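Local coordinates for transcriptional regulator, HTH_3 family (Vibrio cholerae, PDB 1Y9Q), which probably acts as a DNA-binding transcription factor, joining a helix-turn-helix region to a cupin domain that holds zinc and D-methionine in this structure, at residues S49-W57 and F84-I92; S119-I130 and H153-Y164. All coordinates share one frame; numbering follows the deposited sequence.

Contact 1: S49-W57 and F84-I92; sequences SSPTIATLW and FPDDLNMKI. With MED (D-methionine), chain C.
Thr52 and Asp86 bring the backbones of 49-57 and 84-92 closest, their CA atoms 5.5 Å apart. Here the loop 49-52 runs into the helix beginning at Ile53, with Thr52 as N-cap. Facing it, a type I turn from Phe84 to Asp87 leads through a second one, Asp87 to Met90, into the strand that starts at Met90.

Asp87 supplies the central polar link. Its OD1 accepts the backbone N-H of Ile53 over 3.0 Å, the donor standing above the carboxylate plane. An aspartate suits a helix start, where first-turn N-H groups lack partners within the helix. The same OD1 also takes a bond from a water that bridges Pro51 O and Asp86 N, while OD2 takes one from a second water, itself bound to Ala54 N. Farther out, Ser50 OG donates to Asp86 OD1 (2.8 Å) on its syn side.

Ile53 carries the apolar half. CG1 lies anti to the carbonyl carbon (chi1 -68°) and with CD1 covers one face of the Phe84 ring, CG1 being 4.1 Å from its centroid. The extended chain then carries CD1 tip to tip against Ile92 CG1 at 3.8 Å, beside the selenium of Met90, a selenomethionine. Leu56 CD2 touches the edge of the same phenyl ring, to which Phe8 of helix 5-22 also packs. The other branch of Ile53, CG2, faces the D-methionine sulfur SD at 3.9 Å; Ile92 CD1 approaches that sulfur too, and Trp57 lays an indole face over the ligand CA, its NE1 3.3 Å from SD.

A buried carboxylate held by one backbone N-H and two waters, close to a positive helix end, would probably stay ionised, while Ile53 and Ile92, with the Trp57 indole, line the ligand's thioether.

Contact 2: S119-I130 and H153-Y164; sequences SSPHALGVIEYI and HIRFFSDQPHGY. With ZN (zinc ion), chain B; MED (D-methionine), chain C.
Glu128 reaches from its strand to the zinc ion beside His122, His162 and Tyr164 in the metal centre of a cupin, the small beta-barrel fold. Strands 127-130 and 153-157 pair antiparallel, their axes 4.7 Å apart, while Ser119 pairs with His162 in the facing sheet.

From the strand, Glu128 CB sits over one face of the Phe156 ring, 4.1 Å from its centroid. CG is carried past Ser158 CB, and from there the chain runs extended to the carboxylate. OE2 binds zinc at 2.0 Å; OE1 lies 2.5 Å from Tyr164 OH, itself a ligand of the metal. The carboxylate and phenol planes lie 23° apart, and OE1 comes in at the ring's edge, close to its plane.

The histidines bind through NE2. The two rings meet in an offset edge-to-face pair, His162 turning its edge to the face of His122, planes at 76°, while Ser119 CB and Ser158 CB cover opposite faces of His162. Its ND1 donates to Gln160 O, almost in the ring plane, a second-shell bond that fixes the ring's rotation and leaves NE2 for zinc. D-methionine completes six-fold coordination through its N and O.

Ser158 ties the two loops together: its N donates to Val126 O close to the carbonyl plane and its OG from above that plane, and its own carbonyl receives His122 N at 2.9 Å. Gly125, whose positive phi (82°) suits a residue without a side chain, gives its N-H to Asp159 OD2. On the face away from Glu128 and Phe156, Arg155 lays its guanidinium over Ile127 CG2 and its CB over the Tyr129 ring, the long aliphatic stem suiting a surface position. Beside the metal, without binding it, Ser119 OG donates to the zinc-bound O of D-methionine at 2.7 Å.

Overall arrangement
Contact 1 is buried between the helical region and the start of strand 90-99, whereas contact 2 lies wholly in the cupin domain and runs from a buried metal centre out to the exposed face of strands 127-130 and 153-157. Both reach the same five-stranded sheet, at its two outermost strands, 90-99 and 153-157, and their centres are about 18 Å apart. The D-methionine joins them: contact 1 lines its thioether with aliphatic and aromatic groups, contact 2 holds its amino and carboxylate ends by zinc and a serine. Trp57 and His122 also touch directly, CE3 to CE1 at 3.3 Å. The ligand thus sits where helix 53-63 meets the barrel.

Contact 1: S49-W57 and F84-I92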
loop_
_atom_site.group_PDB
_atom_site.type_symbol
_atom_site.label_atom_id
_atom_site.label_comp_id
_atom_site.label_asym_id
_atom_site.label_seq_id
_atom_site.Cartn_x
_atom_site.Cartn_y
_atom_site.Cartn_z
ATOM N N SER A 49 -14.156 -17.546 1.750
ATOM C CA SER A 49 -12.800 -17.048 1.571
ATOM C C SER A 49 -12.198 -16.645 2.904
ATOM O O SER A 49 -12.879 -16.081 3.762
ATOM C CB SER A 49 -12.781 -15.845 0.628
ATOM O OG SER A 49 -13.073 -14.650 1.327
ATOM N N SER A 50 -10.917 -16.947 3.068
ATOM C CA SER A 50 -10.183 -16.624 4.285
ATOM C C SER A 50 -9.537 -15.250 4.131
ATOM O O SER A 50 -8.592 -15.079 3.360
ATOM C CB SER A 50 -9.104 -17.679 4.532
ATOM O OG SER A 50 -8.326 -17.875 3.359
ATOM N N PRO A 51 -10.043 -14.251 4.863
ATOM C CA PRO A 51 -9.483 -12.903 4.769
ATOM C C PRO A 51 -8.099 -12.768 5.391
ATOM O O PRO A 51 -7.755 -13.463 6.343
ATOM C CB PRO A 51 -10.526 -12.050 5.479
ATOM C CG PRO A 51 -11.047 -12.984 6.529
ATOM C CD PRO A 51 -11.207 -14.277 5.766
ATOM N N THR A 52 -7.303 -11.871 4.830
ATOM C CA THR A 52 -5.964 -11.632 5.344
ATOM C C THR A 52 -6.101 -10.617 6.468
ATOM O O THR A 52 -7.154 -9.991 6.629
ATOM C CB THR A 52 -5.060 -11.033 4.264
ATOM O OG1 THR A 52 -5.631 -9.800 3.805
ATOM C CG2 THR A 52 -4.928 -11.993 3.087
ATOM N N ILE A 53 -5.040 -10.461 7.247
ATOM C CA ILE A 53 -5.045 -9.502 8.337
ATOM C C ILE A 53 -5.268 -8.113 7.747
ATOM O O ILE A 53 -5.968 -7.284 8.328
ATOM C CB ILE A 53 -3.703 -9.527 9.100
ATOM C CG1 ILE A 53 -3.559 -10.863 9.837
ATOM C CG2 ILE A 53 -3.627 -8.341 10.069
ATOM C CD1 ILE A 53 -2.263 -11.016 10.629
ATOM N N ALA A 54 -4.687 -7.866 6.578
ATOM C CA ALA A 54 -4.830 -6.564 5.938
ATOM C C ALA A 54 -6.275 -6.284 5.532
ATOM O O ALA A 54 -6.752 -5.150 5.642
ATOM C CB ALA A 54 -3.911 -6.468 4.726
ATOM N N THR A 55 -6.972 -7.314 5.067
ATOM C CA THR A 55 -8.361 -7.143 4.656
ATOM C C THR A 55 -9.230 -6.883 5.885
ATOM O O THR A 55 -10.143 -6.052 5.847
ATOM C CB THR A 55 -8.869 -8.384 3.894
ATOM O OG1 THR A 55 -8.155 -8.504 2.658
ATOM C CG2 THR A 55 -10.356 -8.249 3.587
ATOM N N LEU A 56 -8.936 -7.593 6.975
ATOM C CA LEU A 56 -9.668 -7.415 8.226
ATOM C C LEU A 56 -9.584 -5.962 8.688
ATOM O O LEU A 56 -10.589 -5.372 9.083
ATOM C CB LEU A 56 -9.099 -8.311 9.329
ATOM C CG LEU A 56 -9.691 -9.709 9.506
ATOM C CD1 LEU A 56 -9.572 -10.481 8.219
ATOM C CD2 LEU A 56 -8.973 -10.425 10.637
ATOM N N TRP A 57 -8.385 -5.389 8.660
ATOM C CA TRP A 57 -8.224 -4.000 9.080
ATOM C C TRP A 57 -8.980 -3.075 8.134
ATOM O O TRP A 57 -9.561 -2.074 8.553
ATOM C CB TRP A 57 -6.746 -3.601 9.115
ATOM C CG TRP A 57 -6.055 -4.003 10.382
ATOM C CD1 TRP A 57 -5.344 -5.149 10.607
ATOM C CD2 TRP A 57 -6.058 -3.283 11.620
ATOM N NE1 TRP A 57 -4.906 -5.187 11.908
ATOM C CE2 TRP A 57 -5.332 -4.054 12.552
ATOM C CE3 TRP A 57 -6.604 -2.061 12.030
ATOM C CZ2 TRP A 57 -5.139 -3.641 13.875
ATOM C CZ3 TRP A 57 -6.411 -1.649 13.343
ATOM C CH2 TRP A 57 -5.684 -2.438 14.250
ATOM N N PHE A 84 -2.691 -16.399 11.968
ATOM C CA PHE A 84 -3.801 -16.283 11.027
ATOM C C PHE A 84 -3.432 -17.102 9.786
ATOM O O PHE A 84 -2.324 -16.981 9.264
ATOM C CB PHE A 84 -4.039 -14.815 10.659
ATOM C CG PHE A 84 -4.591 -13.986 11.792
ATOM C CD1 PHE A 84 -3.910 -13.890 13.005
ATOM C CD2 PHE A 84 -5.798 -13.310 11.652
ATOM C CE1 PHE A 84 -4.420 -13.133 14.060
ATOM C CE2 PHE A 84 -6.320 -12.549 12.701
ATOM C CZ PHE A 84 -5.629 -12.461 13.909
ATOM N N PRO A 85 -4.363 -17.936 9.293
ATOM C CA PRO A 85 -4.154 -18.796 8.122
ATOM C C PRO A 85 -3.488 -18.209 6.878
ATOM O O PRO A 85 -2.672 -18.881 6.245
ATOM C CB PRO A 85 -5.557 -19.336 7.832
ATOM C CG PRO A 85 -6.457 -18.275 8.376
ATOM C CD PRO A 85 -5.784 -17.927 9.676
ATOM N N ASP A 86 -3.821 -16.973 6.522
ATOM C CA ASP A 86 -3.233 -16.358 5.334
ATOM C C ASP A 86 -2.077 -15.407 5.632
ATOM O O ASP A 86 -1.691 -14.607 4.782
ATOM C CB ASP A 86 -4.309 -15.618 4.537
ATOM C CG ASP A 86 -5.349 -16.555 3.954
ATOM O OD1 ASP A 86 -6.022 -17.261 4.736
ATOM O OD2 ASP A 86 -5.496 -16.585 2.713
ATOM N N ASP A 87 -1.523 -15.496 6.835
ATOM C CA ASP A 87 -0.408 -14.639 7.217
ATOM C C ASP A 87 0.573 -15.425 8.094
ATOM O O ASP A 87 0.807 -15.086 9.253
ATOM C CB ASP A 87 -0.933 -13.401 7.959
ATOM C CG ASP A 87 -1.942 -12.605 7.133
ATOM O OD1 ASP A 87 -3.163 -12.845 7.269
ATOM O OD2 ASP A 87 -1.515 -11.749 6.329
ATOM N N LEU A 88 1.156 -16.471 7.518
ATOM C CA LEU A 88 2.088 -17.335 8.240
ATOM C C LEU A 88 3.407 -16.684 8.679
ATOM O O LEU A 88 4.014 -17.121 9.658
ATOM C CB LEU A 88 2.376 -18.585 7.402
ATOM C CG LEU A 88 1.139 -19.391 6.979
ATOM C CD1 LEU A 88 1.566 -20.547 6.090
ATOM C CD2 LEU A 88 0.393 -19.904 8.211
ATOM N N ASN A 89 3.858 -15.653 7.970
ATOM C CA ASN A 89 5.105 -14.991 8.353
ATOM C C ASN A 89 4.866 -13.816 9.287
ATOM O O ASN A 89 5.717 -12.939 9.439
ATOM C CB ASN A 89 5.879 -14.517 7.122
ATOM C CG ASN A 89 6.520 -15.663 6.367
ATOM O OD1 ASN A 89 7.029 -16.606 6.972
ATOM N ND2 ASN A 89 6.511 -15.582 5.043
HETATM N N MSE A 90 3.697 -13.803 9.913
HETATM C CA MSE A 90 3.348 -12.744 10.840
HETATM C C MSE A 90 2.468 -13.337 11.922
HETATM O O MSE A 90 1.437 -13.945 11.632
HETATM C CB MSE A 90 2.607 -11.622 10.111
HETATM C CG MSE A 90 2.162 -10.482 11.009
HETATM SE SE MSE A 90 1.308 -9.062 10.019
HETATM C CE MSE A 90 2.518 -7.623 10.439
ATOM N N LYS A 91 2.884 -13.176 13.170
ATOM C CA LYS A 91 2.114 -13.703 14.280
ATOM C C LYS A 91 1.658 -12.562 15.179
ATOM O O LYS A 91 2.444 -11.678 15.517
ATOM C CB LYS A 91 2.956 -14.715 15.057
ATOM C CG LYS A 91 3.427 -15.865 14.178
ATOM C CD LYS A 91 3.998 -17.017 14.982
ATOM C CE LYS A 91 4.423 -18.156 14.060
ATOM N NZ LYS A 91 3.298 -18.643 13.210
ATOM N N ILE A 92 0.379 -12.583 15.548
ATOM C CA ILE A 92 -0.200 -11.540 16.390
ATOM C C ILE A 92 -0.483 -12.014 17.812
ATOM O O ILE A 92 -1.203 -12.990 18.016
ATOM C CB ILE A 92 -1.545 -11.030 15.811
ATOM C CG1 ILE A 92 -1.414 -10.750 14.316
ATOM C CG2 ILE A 92 -1.987 -9.770 16.550
ATOM C CD1 ILE A 92 -0.371 -9.729 13.964
HETATM N N MED C . -1.996 -1.921 12.641
HETATM C CA MED C . -2.001 -3.319 12.119
HETATM C C MED C . -1.870 -3.333 10.591
HETATM O O MED C . -1.775 -2.298 9.916
HETATM C CB MED C . -0.858 -4.111 12.794
HETATM C CG MED C . -0.651 -5.575 12.461
HETATM S SD MED C . -2.098 -6.441 13.141
HETATM C CE MED C . -1.934 -6.188 14.853
HETATM O OXT MED C . -1.866 -4.411 9.997
HETATM O O HOH W 1 -5.008 -14.739 7.593
HETATM O O HOH W 2 -2.215 -9.225 5.379
#

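Contact 2: S119-I130 and H153-Y164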
loop_
_atom_site.group_PDB
_atom_site.type_symbol
_atom_site.label_atom_id
_atom_site.label_comp_id
_atom_site.label_asym_id
_atom_site.label_seq_id
_atom_site.Cartn_x
_atom_site.Cartn_y
_atom_site.Cartn_z
ATOM N N SER A 119 -0.354 -1.996 4.592
ATOM C CA SER A 119 -1.719 -1.820 5.088
ATOM C C SER A 119 -2.450 -0.675 4.415
ATOM O O SER A 119 -1.827 0.281 3.950
ATOM C CB SER A 119 -1.702 -1.533 6.591
ATOM O OG SER A 119 -1.137 -2.596 7.319
ATOM N N SER A 120 -3.776 -0.778 4.374
ATOM C CA SER A 120 -4.611 0.277 3.811
ATOM C C SER A 120 -4.774 1.268 4.956
ATOM O O SER A 120 -4.497 0.940 6.106
ATOM C CB SER A 120 -5.992 -0.264 3.419
ATOM O OG SER A 120 -5.909 -1.222 2.381
ATOM N N PRO A 121 -5.221 2.493 4.664
ATOM C CA PRO A 121 -5.382 3.448 5.761
ATOM C C PRO A 121 -6.351 2.912 6.809
ATOM O O PRO A 121 -7.327 2.244 6.466
ATOM C CB PRO A 121 -5.953 4.678 5.061
ATOM C CG PRO A 121 -5.381 4.578 3.671
ATOM C CD PRO A 121 -5.563 3.111 3.371
ATOM N N HIS A 122 -6.074 3.172 8.082
ATOM C CA HIS A 122 -7.009 2.761 9.122
ATOM C C HIS A 122 -7.976 3.939 9.190
ATOM O O HIS A 122 -7.817 4.904 8.436
ATOM C CB HIS A 122 -6.298 2.545 10.459
ATOM C CG HIS A 122 -5.326 1.403 10.440
ATOM N ND1 HIS A 122 -5.541 0.258 9.700
ATOM C CD2 HIS A 122 -4.148 1.221 11.081
ATOM C CE1 HIS A 122 -4.535 -0.577 9.887
ATOM N NE2 HIS A 122 -3.677 -0.019 10.720
ATOM N N ALA A 123 -8.971 3.871 10.070
ATOM C CA ALA A 123 -9.959 4.946 10.175
ATOM C C ALA A 123 -9.329 6.294 10.500
ATOM O O ALA A 123 -8.257 6.367 11.106
ATOM C CB ALA A 123 -11.012 4.590 11.225
ATOM N N LEU A 124 -10.015 7.363 10.100
ATOM C CA LEU A 124 -9.541 8.726 10.324
ATOM C C LEU A 124 -9.125 8.970 11.768
ATOM O O LEU A 124 -9.854 8.648 12.698
ATOM C CB LEU A 124 -10.635 9.729 9.938
ATOM C CG LEU A 124 -10.314 11.217 10.102
ATOM C CD1 LEU A 124 -9.216 11.627 9.124
ATOM C CD2 LEU A 124 -11.573 12.030 9.852
ATOM N N GLY A 125 -7.938 9.535 11.951
ATOM C CA GLY A 125 -7.469 9.837 13.289
ATOM C C GLY A 125 -6.843 8.693 14.066
ATOM O O GLY A 125 -6.362 8.909 15.175
ATOM N N VAL A 126 -6.841 7.484 13.515
ATOM C CA VAL A 126 -6.231 6.370 14.242
ATOM C C VAL A 126 -4.719 6.564 14.240
ATOM O O VAL A 126 -4.122 6.814 13.195
ATOM C CB VAL A 126 -6.580 5.011 13.607
ATOM C CG1 VAL A 126 -5.844 3.896 14.336
ATOM C CG2 VAL A 126 -8.077 4.783 13.690
ATOM N N ILE A 127 -4.112 6.445 15.415
ATOM C CA ILE A 127 -2.673 6.640 15.576
ATOM C C ILE A 127 -1.971 5.358 16.036
ATOM O O ILE A 127 -2.510 4.599 16.841
ATOM C CB ILE A 127 -2.425 7.778 16.604
ATOM C CG1 ILE A 127 -2.894 9.112 16.009
ATOM C CG2 ILE A 127 -0.954 7.821 17.029
ATOM C CD1 ILE A 127 -2.997 10.241 17.023
ATOM N N GLU A 128 -0.774 5.104 15.516
ATOM C CA GLU A 128 -0.032 3.912 15.920
ATOM C C GLU A 128 1.305 4.240 16.547
ATOM O O GLU A 128 1.962 5.212 16.160
ATOM C CB GLU A 128 0.212 2.983 14.726
ATOM C CG GLU A 128 -0.999 2.185 14.309
ATOM C CD GLU A 128 -0.673 1.157 13.244
ATOM O OE1 GLU A 128 0.329 0.432 13.404
ATOM O OE2 GLU A 128 -1.422 1.071 12.255
ATOM N N TYR A 129 1.685 3.417 17.524
ATOM C CA TYR A 129 2.962 3.516 18.219
ATOM C C TYR A 129 3.691 2.207 17.929
ATOM O O TYR A 129 3.070 1.142 17.901
ATOM C CB TYR A 129 2.771 3.620 19.731
ATOM C CG TYR A 129 2.225 4.937 20.212
ATOM C CD1 TYR A 129 3.065 5.881 20.803
ATOM C CD2 TYR A 129 0.868 5.235 20.096
ATOM C CE1 TYR A 129 2.570 7.092 21.270
ATOM C CE2 TYR A 129 0.361 6.453 20.559
ATOM C CZ TYR A 129 1.218 7.372 21.147
ATOM O OH TYR A 129 0.734 8.567 21.623
ATOM N N ILE A 130 5.002 2.292 17.731
ATOM C CA ILE A 130 5.821 1.119 17.446
ATOM C C ILE A 130 7.043 1.120 18.362
ATOM O O ILE A 130 7.688 2.153 18.541
ATOM C CB ILE A 130 6.342 1.135 15.981
ATOM C CG1 ILE A 130 5.177 1.179 14.989
ATOM C CG2 ILE A 130 7.216 -0.081 15.729
ATOM C CD1 ILE A 130 4.362 -0.092 14.916
ATOM N N HIS A 153 11.823 3.478 18.698
ATOM C CA HIS A 153 10.376 3.623 18.673
ATOM C C HIS A 153 9.953 4.802 17.823
ATOM O O HIS A 153 10.757 5.676 17.516
ATOM C CB HIS A 153 9.883 3.820 20.101
ATOM C CG HIS A 153 10.691 4.814 20.874
ATOM N ND1 HIS A 153 10.579 6.176 20.685
ATOM C CD2 HIS A 153 11.672 4.643 21.791
ATOM C CE1 HIS A 153 11.454 6.799 21.453
ATOM N NE2 HIS A 153 12.131 5.889 22.134
ATOM N N ILE A 154 8.683 4.819 17.444
ATOM C CA ILE A 154 8.162 5.901 16.621
ATOM C C ILE A 154 6.641 5.817 16.619
ATOM O O ILE A 154 6.075 4.767 16.919
ATOM C CB ILE A 154 8.689 5.752 15.171
ATOM C CG1 ILE A 154 8.566 7.073 14.410
ATOM C CG2 ILE A 154 7.914 4.653 14.449
ATOM C CD1 ILE A 154 9.229 7.033 13.039
ATOM N N ARG A 155 5.980 6.930 16.316
ATOM C CA ARG A 155 4.528 6.924 16.214
ATOM C C ARG A 155 4.161 7.647 14.934
ATOM O O ARG A 155 4.933 8.471 14.436
ATOM C CB ARG A 155 3.853 7.584 17.428
ATOM C CG ARG A 155 4.267 9.007 17.754
ATOM C CD ARG A 155 3.152 9.712 18.539
ATOM N NE ARG A 155 2.181 10.322 17.633
ATOM C CZ ARG A 155 1.032 10.875 18.012
ATOM N NH1 ARG A 155 0.679 10.892 19.290
ATOM N NH2 ARG A 155 0.252 11.451 17.109
ATOM N N PHE A 156 2.991 7.333 14.391
ATOM C CA PHE A 156 2.558 7.956 13.150
ATOM C C PHE A 156 1.049 7.891 12.987
ATOM O O PHE A 156 0.379 7.086 13.636
ATOM C CB PHE A 156 3.233 7.252 11.964
ATOM C CG PHE A 156 2.849 5.805 11.812
ATOM C CD1 PHE A 156 1.811 5.427 10.960
ATOM C CD2 PHE A 156 3.528 4.815 12.519
ATOM C CE1 PHE A 156 1.456 4.083 10.813
ATOM C CE2 PHE A 156 3.182 3.473 12.380
ATOM C CZ PHE A 156 2.146 3.104 11.526
ATOM N N PHE A 157 0.517 8.756 12.132
ATOM C CA PHE A 157 -0.911 8.760 11.859
ATOM C C PHE A 157 -1.110 7.615 10.877
ATOM O O PHE A 157 -0.543 7.622 9.785
ATOM C CB PHE A 157 -1.325 10.100 11.248
ATOM C CG PHE A 157 -1.242 11.241 12.215
ATOM C CD1 PHE A 157 -2.207 11.397 13.205
ATOM C CD2 PHE A 157 -0.174 12.131 12.173
ATOM C CE1 PHE A 157 -2.107 12.423 14.145
ATOM C CE2 PHE A 157 -0.063 13.161 13.108
ATOM C CZ PHE A 157 -1.033 13.305 14.095
ATOM N N SER A 158 -1.903 6.625 11.281
ATOM C CA SER A 158 -2.136 5.443 10.465
ATOM C C SER A 158 -3.285 5.522 9.474
ATOM O O SER A 158 -3.566 4.540 8.777
ATOM C CB SER A 158 -2.337 4.216 11.364
ATOM O OG SER A 158 -3.543 4.310 12.109
ATOM N N ASP A 159 -3.957 6.670 9.411
ATOM C CA ASP A 159 -5.052 6.830 8.462
ATOM C C ASP A 159 -4.464 7.234 7.110
ATOM O O ASP A 159 -4.895 8.200 6.471
ATOM C CB ASP A 159 -6.072 7.867 8.965
ATOM C CG ASP A 159 -5.454 9.229 9.255
ATOM O OD1 ASP A 159 -4.210 9.352 9.265
ATOM O OD2 ASP A 159 -6.227 10.183 9.489
ATOM N N GLN A 160 -3.455 6.472 6.699
ATOM C CA GLN A 160 -2.762 6.674 5.432
ATOM C C GLN A 160 -2.112 5.349 5.079
ATOM O O GLN A 160 -1.968 4.477 5.942
ATOM C CB GLN A 160 -1.664 7.733 5.577
ATOM C CG GLN A 160 -0.538 7.326 6.528
ATOM C CD GLN A 160 0.610 8.314 6.523
ATOM O OE1 GLN A 160 1.189 8.596 5.475
ATOM N NE2 GLN A 160 0.948 8.848 7.697
ATOM N N PRO A 161 -1.721 5.167 3.808
ATOM C CA PRO A 161 -1.082 3.901 3.450
ATOM C C PRO A 161 0.154 3.762 4.325
ATOM O O PRO A 161 0.926 4.712 4.473
ATOM C CB PRO A 161 -0.725 4.102 1.975
ATOM C CG PRO A 161 -1.824 4.999 1.493
ATOM C CD PRO A 161 -1.917 6.011 2.616
ATOM N N HIS A 162 0.323 2.597 4.932
ATOM C CA HIS A 162 1.487 2.363 5.779
ATOM C C HIS A 162 1.900 0.911 5.686
ATOM O O HIS A 162 1.287 0.134 4.959
ATOM C CB HIS A 162 1.211 2.761 7.246
ATOM C CG HIS A 162 0.095 2.005 7.903
ATOM N ND1 HIS A 162 -1.231 2.208 7.593
ATOM C CD2 HIS A 162 0.109 1.080 8.898
ATOM C CE1 HIS A 162 -1.987 1.444 8.365
ATOM N NE2 HIS A 162 -1.196 0.750 9.165
ATOM N N GLY A 163 2.954 0.544 6.403
ATOM C CA GLY A 163 3.400 -0.834 6.347
ATOM C C GLY A 163 4.504 -1.142 7.330
ATOM O O GLY A 163 5.057 -0.240 7.958
ATOM N N TYR A 164 4.819 -2.427 7.458
ATOM C CA TYR A 164 5.857 -2.890 8.371
ATOM C C TYR A 164 6.684 -3.944 7.658
ATOM O O TYR A 164 6.144 -4.748 6.905
ATOM C CB TYR A 164 5.231 -3.523 9.609
ATOM C CG TYR A 164 3.972 -2.836 10.071
ATOM C CD1 TYR A 164 2.758 -3.051 9.417
ATOM C CD2 TYR A 164 3.996 -1.952 11.145
ATOM C CE1 TYR A 164 1.598 -2.402 9.824
ATOM C CE2 TYR A 164 2.841 -1.296 11.560
ATOM C CZ TYR A 164 1.650 -1.526 10.893
ATOM O OH TYR A 164 0.517 -0.872 11.297
HETATM ZN ZN ZN B . -1.634 -0.507 10.965
HETATM N N MED C . -1.996 -1.921 12.641
HETATM C CA MED C . -2.001 -3.319 12.119
HETATM C C MED C . -1.870 -3.333 10.591
HETATM O O MED C . -1.775 -2.298 9.916
HETATM C CB MED C . -0.858 -4.111 12.794
HETATM C CG MED C . -0.651 -5.575 12.461
HETATM S SD MED C . -2.098 -6.441 13.141
HETATM C CE MED C . -1.934 -6.188 14.853
HETATM O OXT MED C . -1.866 -4.411 9.997
#